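Local atomic coordinates of GP37 (Pseudomonas phage phikz, PDB entry 5FT0), a protein that probably inhibits the RNA degradosome of the infected Pseudomonas host by binding the ribonuclease RNase E. Residues V45-M50 / T55-K60; I30-V35 / A68-Y73; E159-L164 / V209-E214. All coordinates share one frame; numbering follows the deposited sequence. Where two conformers were deposited one is given.

Contact 1: V45-M50 / T55-K60; sequences VTCATM and THYTFK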
loop_
_atom_site.group_PDB
_atom_site.type_symbol
_atom_site.label_atom_id
_atom_site.label_comp_id
_atom_site.label_asym_id
_atom_site.label_seq_id
_atom_site.Cartn_x
_atom_site.Cartn_y
_atom_site.Cartn_z
ATOM N N VAL A 45 -12.294 3.585 -19.132
ATOM C CA VAL A 45 -11.699 4.895 -19.361
ATOM C C VAL A 45 -10.375 4.974 -18.616
ATOM O O VAL A 45 -10.271 4.526 -17.470
ATOM C CB VAL A 45 -12.647 6.029 -18.912
ATOM C CG1 VAL A 45 -12.011 7.390 -19.147
ATOM C CG2 VAL A 45 -13.976 5.928 -19.638
ATOM N N THR A 46 -9.366 5.546 -19.271
ATOM C CA THR A 46 -8.064 5.796 -18.666
ATOM C C THR A 46 -7.728 7.274 -18.801
ATOM O O THR A 46 -7.830 7.838 -19.895
ATOM C CB THR A 46 -6.974 4.941 -19.321
ATOM O OG1 THR A 46 -7.286 3.553 -19.145
ATOM C CG2 THR A 46 -5.617 5.234 -18.698
ATOM N N CYS A 47 -7.330 7.894 -17.692
ATOM C CA CYS A 47 -6.990 9.312 -17.646
ATOM C C CYS A 47 -5.560 9.469 -17.149
ATOM O O CYS A 47 -5.194 8.899 -16.115
ATOM C CB CYS A 47 -7.954 10.079 -16.735
ATOM S SG CYS A 47 -9.692 9.956 -17.200
ATOM N N ALA A 48 -4.758 10.248 -17.873
ATOM C CA ALA A 48 -3.340 10.394 -17.575
ATOM C C ALA A 48 -2.960 11.865 -17.511
ATOM O O ALA A 48 -3.320 12.642 -18.401
ATOM C CB ALA A 48 -2.479 9.683 -18.624
ATOM N N THR A 49 -2.231 12.238 -16.462
ATOM C CA THR A 49 -1.644 13.563 -16.305
ATOM C C THR A 49 -0.132 13.443 -16.171
ATOM O O THR A 49 0.433 12.348 -16.136
ATOM C CB THR A 49 -2.201 14.297 -15.081
ATOM O OG1 THR A 49 -1.791 13.618 -13.886
ATOM C CG2 THR A 49 -3.705 14.376 -15.129
HETATM N N MSE A 50 0.516 14.595 -16.067
HETATM C CA MSE A 50 1.956 14.641 -15.882
HETATM C C MSE A 50 2.335 14.334 -14.434
HETATM O O MSE A 50 3.260 13.564 -14.179
HETATM C CB MSE A 50 2.503 16.008 -16.291
HETATM C CG MSE A 50 3.998 16.017 -16.545
HETATM SE SE MSE A 50 4.746 17.811 -16.463
HETATM C CE MSE A 50 4.367 18.202 -14.590
ATOM N N THR A 55 -5.615 7.446 -13.635
ATOM C CA THR A 55 -6.896 7.064 -13.043
ATOM C C THR A 55 -7.725 6.271 -14.048
ATOM O O THR A 55 -7.572 6.421 -15.265
ATOM C CB THR A 55 -7.704 8.285 -12.578
ATOM O OG1 THR A 55 -8.000 9.130 -13.698
ATOM C CG2 THR A 55 -6.944 9.081 -11.534
ATOM N N HIS A 56 -8.619 5.429 -13.528
ATOM C CA HIS A 56 -9.421 4.537 -14.357
ATOM C C HIS A 56 -10.875 4.558 -13.907
ATOM O O HIS A 56 -11.164 4.673 -12.712
ATOM C CB HIS A 56 -8.886 3.097 -14.305
ATOM C CG HIS A 56 -7.405 2.993 -14.509
ATOM N ND1 HIS A 56 -6.498 3.205 -13.492
ATOM C CD2 HIS A 56 -6.673 2.699 -15.610
ATOM C CE1 HIS A 56 -5.272 3.049 -13.958
ATOM N NE2 HIS A 56 -5.350 2.742 -15.241
ATOM N N TYR A 57 -11.788 4.434 -14.871
ATOM C CA TYR A 57 -13.215 4.378 -14.584
ATOM C C TYR A 57 -13.878 3.333 -15.473
ATOM O O TYR A 57 -13.371 2.982 -16.541
ATOM C CB TYR A 57 -13.911 5.727 -14.812
ATOM C CG TYR A 57 -13.260 6.919 -14.153
ATOM C CD1 TYR A 57 -13.335 7.109 -12.779
ATOM C CD2 TYR A 57 -12.602 7.878 -14.912
ATOM C CE1 TYR A 57 -12.751 8.211 -12.176
ATOM C CE2 TYR A 57 -12.017 8.984 -14.319
ATOM C CZ TYR A 57 -12.094 9.146 -12.952
ATOM O OH TYR A 57 -11.514 10.245 -12.362
ATOM N N THR A 58 -15.038 2.856 -15.022
ATOM C CA THR A 58 -15.902 1.994 -15.819
ATOM C C THR A 58 -17.341 2.443 -15.622
ATOM O O THR A 58 -17.791 2.592 -14.482
ATOM C CB THR A 58 -15.752 0.517 -15.430
ATOM O OG1 THR A 58 -14.413 0.084 -15.699
ATOM C CG2 THR A 58 -16.728 -0.353 -16.220
ATOM N N PHE A 59 -18.055 2.669 -16.723
ATOM C CA PHE A 59 -19.460 3.040 -16.647
ATOM C C PHE A 59 -20.237 2.313 -17.737
ATOM O O PHE A 59 -19.664 1.794 -18.698
ATOM C CB PHE A 59 -19.656 4.564 -16.752
ATOM C CG PHE A 59 -19.355 5.138 -18.114
ATOM C CD1 PHE A 59 -18.074 5.557 -18.438
ATOM C CD2 PHE A 59 -20.360 5.287 -19.057
ATOM C CE1 PHE A 59 -17.799 6.099 -19.685
ATOM C CE2 PHE A 59 -20.092 5.824 -20.304
ATOM C CZ PHE A 59 -18.810 6.232 -20.617
ATOM N N LYS A 60 -21.560 2.278 -17.566
ATOM C CA LYS A 60 -22.450 1.612 -18.504
ATOM C C LYS A 60 -23.094 2.660 -19.399
ATOM O O LYS A 60 -23.925 3.443 -18.914
ATOM C CB LYS A 60 -23.523 0.820 -17.758
ATOM C CG LYS A 60 -22.992 -0.118 -16.679
ATOM C CD LYS A 60 -22.212 -1.292 -17.245
ATOM C CE LYS A 60 -23.080 -2.182 -18.124
ATOM N NZ LYS A 60 -24.276 -2.730 -17.428
#

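Contact 2: I30-V35 / A68-Y73; sequences ISVHWV and AMVREY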
loop_
_atom_site.group_PDB
_atom_site.type_symbol
_atom_site.label_atom_id
_atom_site.label_comp_id
_atom_site.label_asym_id
_atom_site.label_seq_id
_atom_site.Cartn_x
_atom_site.Cartn_y
_atom_site.Cartn_z
ATOM N N ILE A 30 -5.691 16.551 -19.109
ATOM C CA ILE A 30 -5.952 15.116 -19.045
ATOM C C ILE A 30 -5.861 14.562 -20.461
ATOM O O ILE A 30 -6.501 15.092 -21.378
ATOM C CB ILE A 30 -7.346 14.811 -18.463
ATOM C CG1 ILE A 30 -7.550 15.352 -17.046
ATOM C CG2 ILE A 30 -7.540 13.313 -18.383
ATOM C CD1 ILE A 30 -6.975 14.489 -15.956
ATOM N N SER A 31 -5.092 13.495 -20.639
ATOM C CA SER A 31 -5.179 12.690 -21.852
ATOM C C SER A 31 -6.090 11.504 -21.561
ATOM O O SER A 31 -5.838 10.743 -20.621
ATOM C CB SER A 31 -3.799 12.220 -22.311
ATOM O OG SER A 31 -3.903 11.418 -23.476
ATOM N N VAL A 32 -7.152 11.356 -22.350
ATOM C CA VAL A 32 -8.201 10.377 -22.083
ATOM C C VAL A 32 -8.168 9.296 -23.153
ATOM O O VAL A 32 -8.230 9.593 -24.352
ATOM C CB VAL A 32 -9.591 11.036 -22.028
ATOM C CG1 VAL A 32 -10.668 9.982 -21.800
ATOM C CG2 VAL A 32 -9.639 12.096 -20.942
ATOM N N HIS A 33 -8.078 8.043 -22.716
ATOM C CA HIS A 33 -8.270 6.881 -23.567
ATOM C C HIS A 33 -9.493 6.116 -23.086
ATOM O O HIS A 33 -9.778 6.065 -21.886
ATOM C CB HIS A 33 -7.046 5.953 -23.551
ATOM C CG HIS A 33 -5.797 6.581 -24.087
ATOM N ND1 HIS A 33 -5.293 6.284 -25.334
ATOM C CD2 HIS A 33 -4.945 7.482 -23.541
ATOM C CE1 HIS A 33 -4.186 6.977 -25.536
ATOM N NE2 HIS A 33 -3.954 7.713 -24.463
ATOM N N TRP A 34 -10.221 5.522 -24.029
ATOM C CA TRP A 34 -11.371 4.709 -23.672
ATOM C C TRP A 34 -11.604 3.649 -24.738
ATOM O O TRP A 34 -11.244 3.826 -25.904
ATOM C CB TRP A 34 -12.637 5.557 -23.478
ATOM C CG TRP A 34 -13.098 6.282 -24.702
ATOM C CD1 TRP A 34 -12.701 7.517 -25.121
ATOM C CD2 TRP A 34 -14.067 5.826 -25.655
ATOM N NE1 TRP A 34 -13.353 7.855 -26.282
ATOM C CE2 TRP A 34 -14.199 6.835 -26.631
ATOM C CE3 TRP A 34 -14.834 4.662 -25.781
ATOM C CZ2 TRP A 34 -15.065 6.715 -27.716
ATOM C CZ3 TRP A 34 -15.692 4.545 -26.860
ATOM C CH2 TRP A 34 -15.801 5.567 -27.812
ATOM N N VAL A 35 -12.209 2.542 -24.315
ATOM C CA VAL A 35 -12.535 1.428 -25.196
ATOM C C VAL A 35 -13.872 0.848 -24.753
ATOM O O VAL A 35 -14.149 0.743 -23.553
ATOM C CB VAL A 35 -11.420 0.354 -25.188
ATOM C CG1 VAL A 35 -11.066 -0.044 -23.762
ATOM C CG2 VAL A 35 -11.836 -0.865 -26.000
ATOM N N ALA A 68 -17.680 12.677 -26.850
ATOM C CA ALA A 68 -18.476 13.661 -26.120
ATOM C C ALA A 68 -19.078 13.068 -24.852
ATOM O O ALA A 68 -19.130 13.734 -23.812
ATOM C CB ALA A 68 -19.578 14.220 -27.021
HETATM N N MSE A 69 -19.537 11.824 -24.917
HETATM C CA MSE A 69 -20.073 11.149 -23.742
HETATM C C MSE A 69 -18.983 10.869 -22.706
HETATM O O MSE A 69 -19.183 11.082 -21.510
HETATM C CB MSE A 69 -20.758 9.842 -24.138
HETATM C CG MSE A 69 -21.135 8.969 -22.950
HETATM SE SE MSE A 69 -21.689 7.166 -23.467
HETATM C CE MSE A 69 -23.346 7.627 -24.380
ATOM N N VAL A 70 -17.831 10.380 -23.170
ATOM C CA VAL A 70 -16.739 10.085 -22.249
ATOM C C VAL A 70 -16.207 11.370 -21.632
ATOM O O VAL A 70 -15.872 11.410 -20.442
ATOM C CB VAL A 70 -15.629 9.291 -22.965
ATOM C CG1 VAL A 70 -14.461 9.040 -22.022
ATOM C CG2 VAL A 70 -16.179 7.971 -23.496
ATOM N N ARG A 71 -16.126 12.441 -22.425
ATOM C CA ARG A 71 -15.696 13.729 -21.889
ATOM C C ARG A 71 -16.636 14.200 -20.789
ATOM O O ARG A 71 -16.193 14.679 -19.737
ATOM C CB ARG A 71 -15.617 14.769 -23.007
ATOM C CG ARG A 71 -15.171 16.144 -22.534
ATOM C CD ARG A 71 -15.217 17.163 -23.665
ATOM N NE ARG A 71 -14.365 16.775 -24.785
ATOM C CZ ARG A 71 -13.108 17.177 -24.941
ATOM N NH1 ARG A 71 -12.550 17.984 -24.047
ATOM N NH2 ARG A 71 -12.410 16.774 -25.993
ATOM N N GLU A 72 -17.944 14.074 -21.015
ATOM C CA GLU A 72 -18.914 14.457 -19.994
ATOM C C GLU A 72 -18.763 13.594 -18.750
ATOM O O GLU A 72 -18.804 14.100 -17.622
ATOM C CB GLU A 72 -20.335 14.349 -20.545
ATOM C CG GLU A 72 -21.022 15.679 -20.769
ATOM C CD GLU A 72 -22.522 15.531 -20.939
ATOM O OE1 GLU A 72 -22.974 14.447 -21.367
ATOM O OE2 GLU A 72 -23.251 16.498 -20.636
ATOM N N TYR A 73 -18.590 12.282 -18.936
ATOM C CA TYR A 73 -18.468 11.387 -17.788
ATOM C C TYR A 73 -17.257 11.747 -16.937
ATOM O O TYR A 73 -17.350 11.829 -15.708
ATOM C CB TYR A 73 -18.379 9.931 -18.244
ATOM C CG TYR A 73 -18.205 8.983 -17.082
ATOM C CD1 TYR A 73 -19.295 8.580 -16.326
ATOM C CD2 TYR A 73 -16.947 8.520 -16.717
ATOM C CE1 TYR A 73 -19.141 7.733 -15.247
ATOM C CE2 TYR A 73 -16.784 7.670 -15.638
ATOM C CZ TYR A 73 -17.886 7.280 -14.909
ATOM O OH TYR A 73 -17.733 6.434 -13.837
#

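Contact 3: E159-L164 / V209-E214; sequences EEFEFL and VYFSFE. With ARG (arginine), chain C.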
loop_
_atom_site.group_PDB
_atom_site.type_symbol
_atom_site.label_atom_id
_atom_site.label_comp_id
_atom_site.label_asym_id
_atom_site.label_seq_id
_atom_site.Cartn_x
_atom_site.Cartn_y
_atom_site.Cartn_z
ATOM N N GLU A 159 -29.706 9.531 17.661
ATOM C CA GLU A 159 -29.341 8.307 18.370
ATOM C C GLU A 159 -28.871 7.223 17.413
ATOM O O GLU A 159 -28.055 6.376 17.790
ATOM C CB GLU A 159 -30.522 7.806 19.204
ATOM N N GLU A 160 -29.371 7.225 16.175
ATOM C CA GLU A 160 -28.857 6.278 15.190
ATOM C C GLU A 160 -27.436 6.631 14.767
ATOM O O GLU A 160 -26.646 5.734 14.455
ATOM C CB GLU A 160 -29.783 6.213 13.977
ATOM C CG GLU A 160 -31.186 5.727 14.303
ATOM C CD GLU A 160 -31.935 5.239 13.079
ATOM O OE1 GLU A 160 -31.419 4.335 12.390
ATOM O OE2 GLU A 160 -33.039 5.752 12.808
ATOM N N PHE A 161 -27.091 7.922 14.757
ATOM C CA PHE A 161 -25.695 8.299 14.564
ATOM C C PHE A 161 -24.863 7.996 15.802
ATOM O O PHE A 161 -23.653 7.767 15.692
ATOM C CB PHE A 161 -25.590 9.779 14.192
ATOM C CG PHE A 161 -25.871 10.059 12.742
ATOM C CD1 PHE A 161 -24.854 9.999 11.803
ATOM C CD2 PHE A 161 -27.151 10.376 12.317
ATOM C CE1 PHE A 161 -25.108 10.252 10.470
ATOM C CE2 PHE A 161 -27.410 10.630 10.983
ATOM C CZ PHE A 161 -26.388 10.569 10.058
ATOM N N GLU A 162 -25.485 7.994 16.985
ATOM C CA GLU A 162 -24.788 7.528 18.178
ATOM C C GLU A 162 -24.513 6.034 18.104
ATOM O O GLU A 162 -23.494 5.565 18.620
ATOM C CB GLU A 162 -25.598 7.857 19.433
ATOM C CG GLU A 162 -25.685 9.344 19.741
ATOM C CD GLU A 162 -26.511 9.640 20.978
ATOM O OE1 GLU A 162 -27.087 8.693 21.553
ATOM O OE2 GLU A 162 -26.581 10.822 21.375
ATOM N N PHE A 163 -25.406 5.273 17.472
ATOM C CA PHE A 163 -25.141 3.858 17.248
ATOM C C PHE A 163 -23.974 3.667 16.286
ATOM O O PHE A 163 -23.124 2.794 16.496
ATOM C CB PHE A 163 -26.403 3.174 16.721
ATOM C CG PHE A 163 -26.168 1.802 16.150
ATOM C CD1 PHE A 163 -25.960 0.713 16.981
ATOM C CD2 PHE A 163 -26.179 1.598 14.778
ATOM C CE1 PHE A 163 -25.755 -0.550 16.453
ATOM C CE2 PHE A 163 -25.975 0.337 14.245
ATOM C CZ PHE A 163 -25.765 -0.738 15.082
ATOM N N LEU A 164 -23.899 4.495 15.243
ATOM C CA LEU A 164 -22.910 4.281 14.191
ATOM C C LEU A 164 -21.501 4.635 14.653
ATOM O O LEU A 164 -20.564 3.849 14.467
ATOM C CB LEU A 164 -23.280 5.095 12.950
ATOM C CG LEU A 164 -24.204 4.447 11.919
ATOM C CD1 LEU A 164 -24.367 5.362 10.714
ATOM C CD2 LEU A 164 -23.667 3.088 11.498
ATOM N N VAL A 209 -23.671 2.006 6.348
ATOM C CA VAL A 209 -24.749 2.898 5.941
ATOM C C VAL A 209 -24.229 3.765 4.803
ATOM O O VAL A 209 -23.187 4.421 4.936
ATOM C CB VAL A 209 -25.255 3.757 7.110
ATOM C CG1 VAL A 209 -26.430 4.608 6.665
ATOM C CG2 VAL A 209 -25.650 2.876 8.286
ATOM N N TYR A 210 -24.948 3.767 3.688
ATOM C CA TYR A 210 -24.566 4.519 2.501
ATOM C C TYR A 210 -25.501 5.705 2.328
ATOM O O TYR A 210 -26.725 5.543 2.323
ATOM C CB TYR A 210 -24.606 3.631 1.255
ATOM C CG TYR A 210 -23.548 2.551 1.237
ATOM C CD1 TYR A 210 -23.684 1.403 2.010
ATOM C CD2 TYR A 210 -22.418 2.673 0.439
ATOM C CE1 TYR A 210 -22.719 0.414 1.998
ATOM C CE2 TYR A 210 -21.448 1.687 0.417
ATOM C CZ TYR A 210 -21.605 0.558 1.200
ATOM O OH TYR A 210 -20.645 -0.429 1.185
ATOM N N PHE A 211 -24.920 6.894 2.189
ATOM C CA PHE A 211 -25.659 8.118 1.900
ATOM C C PHE A 211 -25.274 8.567 0.497
ATOM O O PHE A 211 -24.160 9.054 0.281
ATOM C CB PHE A 211 -25.349 9.210 2.925
ATOM C CG PHE A 211 -25.548 8.785 4.355
ATOM C CD1 PHE A 211 -24.535 8.151 5.055
ATOM C CD2 PHE A 211 -26.748 9.030 5.001
ATOM C CE1 PHE A 211 -24.717 7.765 6.368
ATOM C CE2 PHE A 211 -26.935 8.646 6.314
ATOM C CZ PHE A 211 -25.919 8.013 6.999
ATOM N N SER A 212 -26.191 8.407 -0.453
ATOM C CA SER A 212 -25.927 8.734 -1.846
ATOM C C SER A 212 -26.704 9.976 -2.263
ATOM O O SER A 212 -27.773 10.275 -1.723
ATOM C CB SER A 212 -26.279 7.561 -2.760
ATOM O OG SER A 212 -25.384 6.487 -2.549
ATOM N N PHE A 213 -26.152 10.699 -3.235
ATOM C CA PHE A 213 -26.706 11.973 -3.664
ATOM C C PHE A 213 -26.584 12.098 -5.173
ATOM O O PHE A 213 -25.647 11.577 -5.783
ATOM C CB PHE A 213 -25.996 13.152 -2.987
ATOM C CG PHE A 213 -25.940 13.045 -1.490
ATOM C CD1 PHE A 213 -27.000 13.479 -0.710
ATOM C CD2 PHE A 213 -24.830 12.511 -0.863
ATOM C CE1 PHE A 213 -26.953 13.381 0.664
ATOM C CE2 PHE A 213 -24.775 12.411 0.515
ATOM C CZ PHE A 213 -25.838 12.845 1.279
ATOM N N GLU A 214 -27.546 12.801 -5.767
ATOM C CA GLU A 214 -27.556 13.097 -7.192
ATOM C C GLU A 214 -27.668 14.602 -7.358
ATOM O O GLU A 214 -28.564 15.225 -6.780
ATOM C CB GLU A 214 -28.721 12.399 -7.903
ATOM C CG GLU A 214 -28.762 10.896 -7.710
ATOM C CD GLU A 214 -30.084 10.295 -8.151
ATOM O OE1 GLU A 214 -30.244 10.030 -9.358
ATOM O OE2 GLU A 214 -30.968 10.093 -7.290
HETATM N N ARG C . -31.836 13.156 -9.980
HETATM C CA ARG C . -32.701 13.431 -11.119
HETATM C C ARG C . -34.129 13.710 -10.658
HETATM O O ARG C . -34.598 13.150 -9.667
HETATM C CB ARG C . -32.672 12.258 -12.097
HETATM C CG ARG C . -33.038 10.934 -11.451
HETATM C CD ARG C . -32.777 9.762 -12.372
HETATM N NE ARG C . -33.247 8.515 -11.777
HETATM C CZ ARG C . -32.537 7.777 -10.929
HETATM N NH1 ARG C . -31.317 8.157 -10.576
HETATM N NH2 ARG C . -33.047 6.657 -10.434
HETATM O OXT ARG C . -34.847 14.506 -11.260
#

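Contact 1: V45-M50 / T55-K60
Val-45 to Ala-48 and Thr-55 to Phe-59 run antiparallel as the two arms of a beta hairpin, their axes 4.8 Å apart at closest approach and their directions 158° apart. Four backbone hydrogen bonds join them in two reciprocal pairs, Val-45 with Tyr-57 and Cys-47 with Thr-55; the shortest runs from Cys-47 N to Thr-55 O at 2.8 Å. Between these pairs sits the non-hydrogen-bonded pair Thr-46 and His-56, where His-56 CA sends a CA-H...O contact of 3.2 Å to Val-45 O. The strand 55-59 is the last of a four-stranded antiparallel sheet.

The sheet has two unlike faces. On one, Thr-46 and His-56 lie side by side and point the same way, Thr-46 OG1 3.7 Å from His-56 CD2; beta-branched Thr-46 suits a strand, and the polar ends of both suit a more open face. On the other, Val-45, Cys-47 and Tyr-57 touch helix 67-82, while Thr-55 lies exposed. Here the small, branched Val-45 meets two rings with different methyls: CG2 approaches the edge of Phe-59 at CE1, 3.8 Å away, and CG1 lies at the edge of Tyr-57. Phe-59 leans back toward Val-45 because its CG is turned between the backbone N and the carbonyl carbon (chi1 69°), and its ring stacks on Tyr-73 of the helix. Cys-47 holds its sulfur beside its own backbone N (chi1 -58°), from where SG meets the rim of the Tyr-57 ring in a sulfur-aromatic contact, 3.8 Å from CE2.

Contact 2: I30-V35 / A68-Y73
The strand Ile-30 to Val-35 runs across the face of the helical turn Ala-68 to Tyr-73 with no backbone bond between them; the nearest alpha carbons, those of Trp-34 and Val-70, are 7.7 Å apart. This is a helix laid on one face of an antiparallel sheet, and Val-70 is the residue of this turn that packs against the strand. Alternate strand residues Val-32 and Trp-34 point toward it.

Val-70 CG2 sits over the Trp-34 indole, 3.6 Å from the centroid of the five-membered ring and only 8° off its normal, a CH-pi contact centred on that ring and not on the indole as a whole. CG1 meets both Trp-34 CD1 and Val-32 CG1, each at 3.9 Å, the two valine side chains overlapping alongside. In Trp-34, chi1 of 63° brings the indole to the helix and chi2 of -88° turns its face to Val-70, while Asp-67, at the start of the helix, takes a hydrogen bond from NE1 through OD1. Phe-4 and Val-45 of neighbouring strands also touch Val-70, so the valine is buried among apolar groups.

A beta-branched residue suits this place, since its stiff side chain offers two methyls at fixed positions. With no polar bond between the two segments, their attachment rests on dispersion and the exclusion of water, while the indole N-H of Trp-34 finds its partner at Asp-67.

Contact 3: E159-L164 / V209-E214
Phe-161 of helix 158-187 and Phe-211 of strand 206-217 reach toward one another across the interface, CZ of Phe-161 lying 4.0 Å from CZ of Phe-211. The ring planes are nearly parallel but staggered, meeting only near the two CZ atoms without stacking. Each CG is placed beside its own backbone N, with chi1 -80° in Phe-161 and -53° in Phe-211, and each long, flat side chain bridges much of the distance between helix and sheet. Around them the core continues: Phe-153 packs edge-to-face on Phe-161, and Ile-177 of the same long helix touches Phe-211.

One helical turn further on, Leu-164 crosses Val-209 obliquely. The fork of the leucine straddles a single methyl, Val-209 CG2, with CD1 at 3.7 Å and CD2 at 3.8 Å. Leucine suits the helix because it reaches outward with a branched end, whereas valine, short and beta-branched, suits the strand. No hydrogen bond crosses between the two segments, and all four of these residues are buried.

Further along the strand the chemistry changes. Glu-214 OE1 accepts a hydrogen bond from NH1 of a bound arginine, modelled at a doubtfully short 2.5 Å; Glu-222 OE2 also lies close to OE1, and the paired carboxylates probably attract a cation. Phe-190, Asp-192 and Ala-194 complete that pocket. Thus the strand serves two settings, an arginine site along one part of its length and, along another, the packing of a long helix against a seven-stranded antiparallel sheet, an alpha+beta arrangement.

Contacts 1 and 2 belong to one layered unit, for strands 30-37 and 42-48 are neighbours in the four-stranded sheet and helix 67-82 covers it. Contact 1 is nested within the chain loop that contact 2 closes, and their centres are 8 Å apart. Contact 3 stands on the opposite side of the chain's centre, in the larger sheet, about 29 Å from contact 1 between centres. Backbone hydrogen bonds dominate contact 1, which is partly buried, with Thr-55 and His-56 exposed. Contacts 2 and 3 are buried helix-on-sheet packings with only apolar side chains meeting between their segments, an indole face in one, phenyl rings and aliphatic branches in the other.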